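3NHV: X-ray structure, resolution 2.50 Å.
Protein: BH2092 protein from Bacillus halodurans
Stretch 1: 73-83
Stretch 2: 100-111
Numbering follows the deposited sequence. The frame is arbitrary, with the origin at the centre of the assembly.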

# COMPACT_ATOMS: atom_id res chain seq x y z
N LYS B 73 -17.18 3.82 20.34
CA LYS B 73 -17.15 3.75 18.89
C LYS B 73 -15.77 3.37 18.39
O LYS B 73 -14.88 3.03 19.18
CB LYS B 73 -17.56 5.10 18.31
CG LYS B 73 -18.95 5.53 18.72
CD LYS B 73 -19.27 6.88 18.14
CE LYS B 73 -20.74 7.20 18.25
NZ LYS B 73 -21.00 8.51 17.58
N VAL B 74 -15.57 3.40 17.07
CA VAL B 74 -14.27 3.07 16.50
C VAL B 74 -13.79 4.24 15.65
O VAL B 74 -14.56 4.80 14.89
CB VAL B 74 -14.33 1.82 15.60
CG1 VAL B 74 -12.96 1.55 15.01
CG2 VAL B 74 -14.80 0.61 16.41
N ILE B 75 -12.51 4.60 15.81
CA ILE B 75 -11.94 5.71 15.04
C ILE B 75 -11.31 5.21 13.73
O ILE B 75 -10.57 4.23 13.72
CB ILE B 75 -10.85 6.48 15.87
CG1 ILE B 75 -11.50 7.29 16.99
CG2 ILE B 75 -10.09 7.46 14.99
CD1 ILE B 75 -12.01 6.46 18.14
N ILE B 76 -11.63 5.89 12.63
CA ILE B 76 -11.12 5.55 11.31
C ILE B 76 -10.31 6.75 10.84
O ILE B 76 -10.87 7.82 10.60
CB ILE B 76 -12.26 5.29 10.28
CG1 ILE B 76 -13.24 4.25 10.82
CG2 ILE B 76 -11.66 4.80 8.96
CD1 ILE B 76 -12.66 2.86 10.94
N THR B 77 -9.01 6.59 10.69
CA THR B 77 -8.16 7.69 10.26
C THR B 77 -7.84 7.59 8.78
O THR B 77 -7.75 6.49 8.24
CB THR B 77 -6.83 7.69 11.02
OG1 THR B 77 -6.11 6.49 10.72
CG2 THR B 77 -7.07 7.76 12.52
N TYR B 78 -7.67 8.73 8.13
CA TYR B 78 -7.30 8.71 6.72
C TYR B 78 -6.44 9.92 6.38
O TYR B 78 -6.66 11.02 6.89
CB TYR B 78 -8.55 8.64 5.83
CG TYR B 78 -9.28 9.95 5.61
CD1 TYR B 78 -8.82 10.88 4.69
CD2 TYR B 78 -10.45 10.24 6.31
CE1 TYR B 78 -9.50 12.06 4.46
CE2 TYR B 78 -11.14 11.41 6.10
CZ TYR B 78 -10.67 12.32 5.17
OH TYR B 78 -11.37 13.48 4.93
N CYS B 79 -5.44 9.69 5.54
CA CYS B 79 -4.53 10.74 5.09
C CYS B 79 -4.76 10.91 3.60
O CYS B 79 -5.83 10.58 3.10
CB CYS B 79 -3.07 10.35 5.37
SG CYS B 79 -1.85 11.50 4.64
N TRP B 80 -3.77 11.41 2.87
CA TRP B 80 -3.93 11.61 1.45
C TRP B 80 -4.11 10.31 0.68
O TRP B 80 -5.10 10.15 -0.02
CB TRP B 80 -2.74 12.37 0.87
CG TRP B 80 -2.74 13.80 1.25
CD1 TRP B 80 -2.15 14.35 2.36
CD2 TRP B 80 -3.38 14.87 0.56
NE1 TRP B 80 -2.40 15.70 2.40
CE2 TRP B 80 -3.15 16.05 1.31
CE3 TRP B 80 -4.14 14.95 -0.61
CZ2 TRP B 80 -3.64 17.29 0.91
CZ3 TRP B 80 -4.63 16.20 -1.01
CH2 TRP B 80 -4.38 17.35 -0.24
N GLY B 81 -3.15 9.40 0.83
CA GLY B 81 -3.23 8.13 0.12
C GLY B 81 -2.16 7.11 0.49
O GLY B 81 -1.56 7.19 1.56
N PRO B 82 -1.91 6.13 -0.39
CA PRO B 82 -0.93 5.04 -0.23
C PRO B 82 0.47 5.48 0.18
O PRO B 82 1.14 4.79 0.95
CB PRO B 82 -0.91 4.39 -1.61
CG PRO B 82 -2.28 4.62 -2.11
CD PRO B 82 -2.55 6.06 -1.72
N ALA B 83 0.90 6.62 -0.34
CA ALA B 83 2.23 7.12 -0.05
C ALA B 83 2.31 7.98 1.21
O ALA B 83 3.24 8.76 1.38
CB ALA B 83 2.75 7.93 -1.24
N ARG B 100 -10.28 2.68 20.17
CA ARG B 100 -10.21 1.54 19.26
C ARG B 100 -10.10 2.25 17.92
O ARG B 100 -10.87 3.18 17.64
CB ARG B 100 -11.49 0.70 19.32
CG ARG B 100 -11.75 0.03 20.68
CD ARG B 100 -10.93 -1.24 20.88
NE ARG B 100 -11.10 -1.81 22.21
CZ ARG B 100 -10.99 -3.11 22.49
NH1 ARG B 100 -10.72 -3.97 21.52
NH2 ARG B 100 -11.15 -3.54 23.74
N VAL B 101 -9.15 1.84 17.08
CA VAL B 101 -8.94 2.53 15.83
C VAL B 101 -8.47 1.64 14.68
O VAL B 101 -7.84 0.61 14.91
CB VAL B 101 -7.91 3.65 16.04
CG1 VAL B 101 -6.59 3.03 16.47
CG2 VAL B 101 -7.73 4.47 14.77
N LYS B 102 -8.76 2.09 13.46
CA LYS B 102 -8.37 1.41 12.22
C LYS B 102 -7.99 2.52 11.24
O LYS B 102 -8.56 3.61 11.29
CB LYS B 102 -9.54 0.61 11.63
CG LYS B 102 -10.07 -0.52 12.50
CD LYS B 102 -11.10 -1.37 11.75
CE LYS B 102 -11.39 -2.66 12.51
NZ LYS B 102 -11.91 -3.76 11.63
N GLU B 103 -7.03 2.24 10.35
CA GLU B 103 -6.62 3.24 9.36
C GLU B 103 -7.23 2.87 8.02
O GLU B 103 -7.40 1.69 7.70
CB GLU B 103 -5.09 3.30 9.22
CG GLU B 103 -4.45 2.03 8.67
CD GLU B 103 -2.93 2.06 8.72
OE1 GLU B 103 -2.34 3.02 8.15
OE2 GLU B 103 -2.33 1.14 9.31
N LEU B 104 -7.57 3.89 7.24
CA LEU B 104 -8.18 3.71 5.92
C LEU B 104 -7.11 3.65 4.84
O LEU B 104 -6.39 4.63 4.61
CB LEU B 104 -9.12 4.87 5.62
CG LEU B 104 -9.81 4.81 4.26
CD1 LEU B 104 -10.85 3.70 4.28
CD2 LEU B 104 -10.48 6.14 3.95
N ILE B 105 -7.00 2.50 4.17
CA ILE B 105 -6.03 2.34 3.09
C ILE B 105 -6.57 3.00 1.83
O ILE B 105 -7.75 2.84 1.49
CB ILE B 105 -5.76 0.84 2.78
CG1 ILE B 105 -7.06 0.16 2.36
CG2 ILE B 105 -5.19 0.15 3.99
CD1 ILE B 105 -6.86 -1.22 1.76
N GLY B 106 -5.72 3.76 1.15
CA GLY B 106 -6.15 4.44 -0.06
C GLY B 106 -6.36 5.92 0.20
O GLY B 106 -6.27 6.75 -0.71
N GLY B 107 -6.66 6.26 1.45
CA GLY B 107 -6.87 7.65 1.80
C GLY B 107 -7.99 8.27 0.99
O GLY B 107 -8.85 7.57 0.45
N ILE B 108 -7.97 9.60 0.88
CA ILE B 108 -9.00 10.31 0.14
C ILE B 108 -8.71 10.22 -1.35
O ILE B 108 -9.59 10.39 -2.18
CB ILE B 108 -9.06 11.79 0.57
CG1 ILE B 108 -10.30 12.47 -0.04
CG2 ILE B 108 -7.79 12.52 0.17
CD1 ILE B 108 -10.57 13.86 0.50
N GLU B 109 -7.46 9.93 -1.68
CA GLU B 109 -7.08 9.81 -3.06
C GLU B 109 -7.92 8.72 -3.73
O GLU B 109 -8.62 8.98 -4.70
CB GLU B 109 -5.61 9.46 -3.19
CG GLU B 109 -5.23 9.14 -4.61
CD GLU B 109 -3.83 8.60 -4.73
OE1 GLU B 109 -3.51 8.09 -5.82
OE2 GLU B 109 -3.07 8.70 -3.75
N TYR B 110 -7.87 7.50 -3.21
CA TYR B 110 -8.64 6.43 -3.81
C TYR B 110 -10.13 6.51 -3.52
O TYR B 110 -10.94 5.85 -4.17
CB TYR B 110 -8.05 5.08 -3.41
CG TYR B 110 -6.95 4.63 -4.35
CD1 TYR B 110 -7.25 3.89 -5.50
CD2 TYR B 110 -5.62 5.02 -4.15
CE1 TYR B 110 -6.26 3.55 -6.43
CE2 TYR B 110 -4.62 4.68 -5.08
CZ TYR B 110 -4.95 3.95 -6.21
OH TYR B 110 -3.98 3.63 -7.13
N TRP B 111 -10.51 7.33 -2.54
CA TRP B 111 -11.92 7.50 -2.22
C TRP B 111 -12.57 8.24 -3.37
O TRP B 111 -13.68 7.90 -3.81
CB TRP B 111 -12.09 8.29 -0.93
CG TRP B 111 -13.48 8.74 -0.72
CD1 TRP B 111 -14.05 9.89 -1.18
CD2 TRP B 111 -14.52 8.00 -0.07
NE1 TRP B 111 -15.38 9.92 -0.86
CE2 TRP B 111 -15.70 8.78 -0.18
CE3 TRP B 111 -14.58 6.77 0.59
CZ2 TRP B 111 -16.92 8.35 0.35
CZ3 TRP B 111 -15.80 6.35 1.11
CH2 TRP B 111 -16.95 7.14 0.99

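What forms the apolar centre of the contact? Tyr78, Leu104 and Ile108 meet near the junction of the two stretches' strands with the loop and turn that follow, and all three are buried. Tyr78 and Leu104 both point toward the opposite stretch, so that Tyr78 CB comes to 3.7 Å from Leu104 CD2. With chi1 at 80°, the tyrosine ring also reaches past the turn, where Tyr78 CE1 lies 3.9 Å from Ile108 CB. A large ring suits this place because one residue can touch both Leu104 and Ile108, while its hydroxyl is hydrogen-bonded elsewhere in the structure. Ile76 extends the apolar patch along the strand, with its CG2 4.2 Å from Leu104 CB. Ile108 also makes a looser contact with the indole of Trp80, CG2 to CE3 at 4.5 Å.

How are the two strands joined beside this centre? They run parallel, 24° apart in direction, and exchange backbone hydrogen bonds in the staggered pattern of a parallel sheet. Ile75 N donates to Arg100 O at 2.8 Å and Lys102 N to Ile75 O at 2.8 Å; farther along, Thr77 N donates to Lys102 O at 3.1 Å and Leu104 N to Thr77 O at 2.8 Å. Ile75 and Thr77 thus use both their amide and their carbonyl. Their side chains share one face of the sheet with Val101 and Glu103. There the branched residues pack closely, Ile75 CG2 lying 3.8 Å from Val101 CG2 and Thr77 CG2 4.0 Å from the same valine methyl. Ile76 and Lys102 point to the other face, and Ile76 CD1 rests 3.9 Å from Lys102 CB: the lysine offers its aliphatic base to the contact while its end leads away.

Why do glycines gather where the loop after the first strand meets the turn of the second stretch? The backbones come very close, with Gly81 CA 4.0 Å from Gly107 CA. A CB on Gly107 would clash with the carbonyl oxygens of Cys79 and Trp80 and with Gly81 N, and its positive phi also favours glycine. Gly106 lies within the type II turn from Leu104 to Gly107, at backbone angles that themselves call for glycine. On Gly81, a CB would strike Glu109 OE2. The bare backbone lets Ile108 N donate to Cys79 O at 3.2 Å and Glu109 N to Trp80 O at 2.9 Å, so the loop carbonyls receive the amides of Ile108 and Glu109.

What lies toward the edges, and where does the contact turn polar? Beyond the glycines, Pro82 packs its CG 3.8 Å from Tyr110 CE2, and its CD lies 3.4 Å from Glu109 OE2. The CA-to-CB bond of Glu109 points toward the loop, and its carboxylate lies beside the proline ring. At the far end of the strands, Arg100 is the exposed, polar end of the contact: its CB lies 4.1 Å from Lys73 O, but the end of its side chain leads away. Altogether the two stretches bury 808 Å², counting both sides.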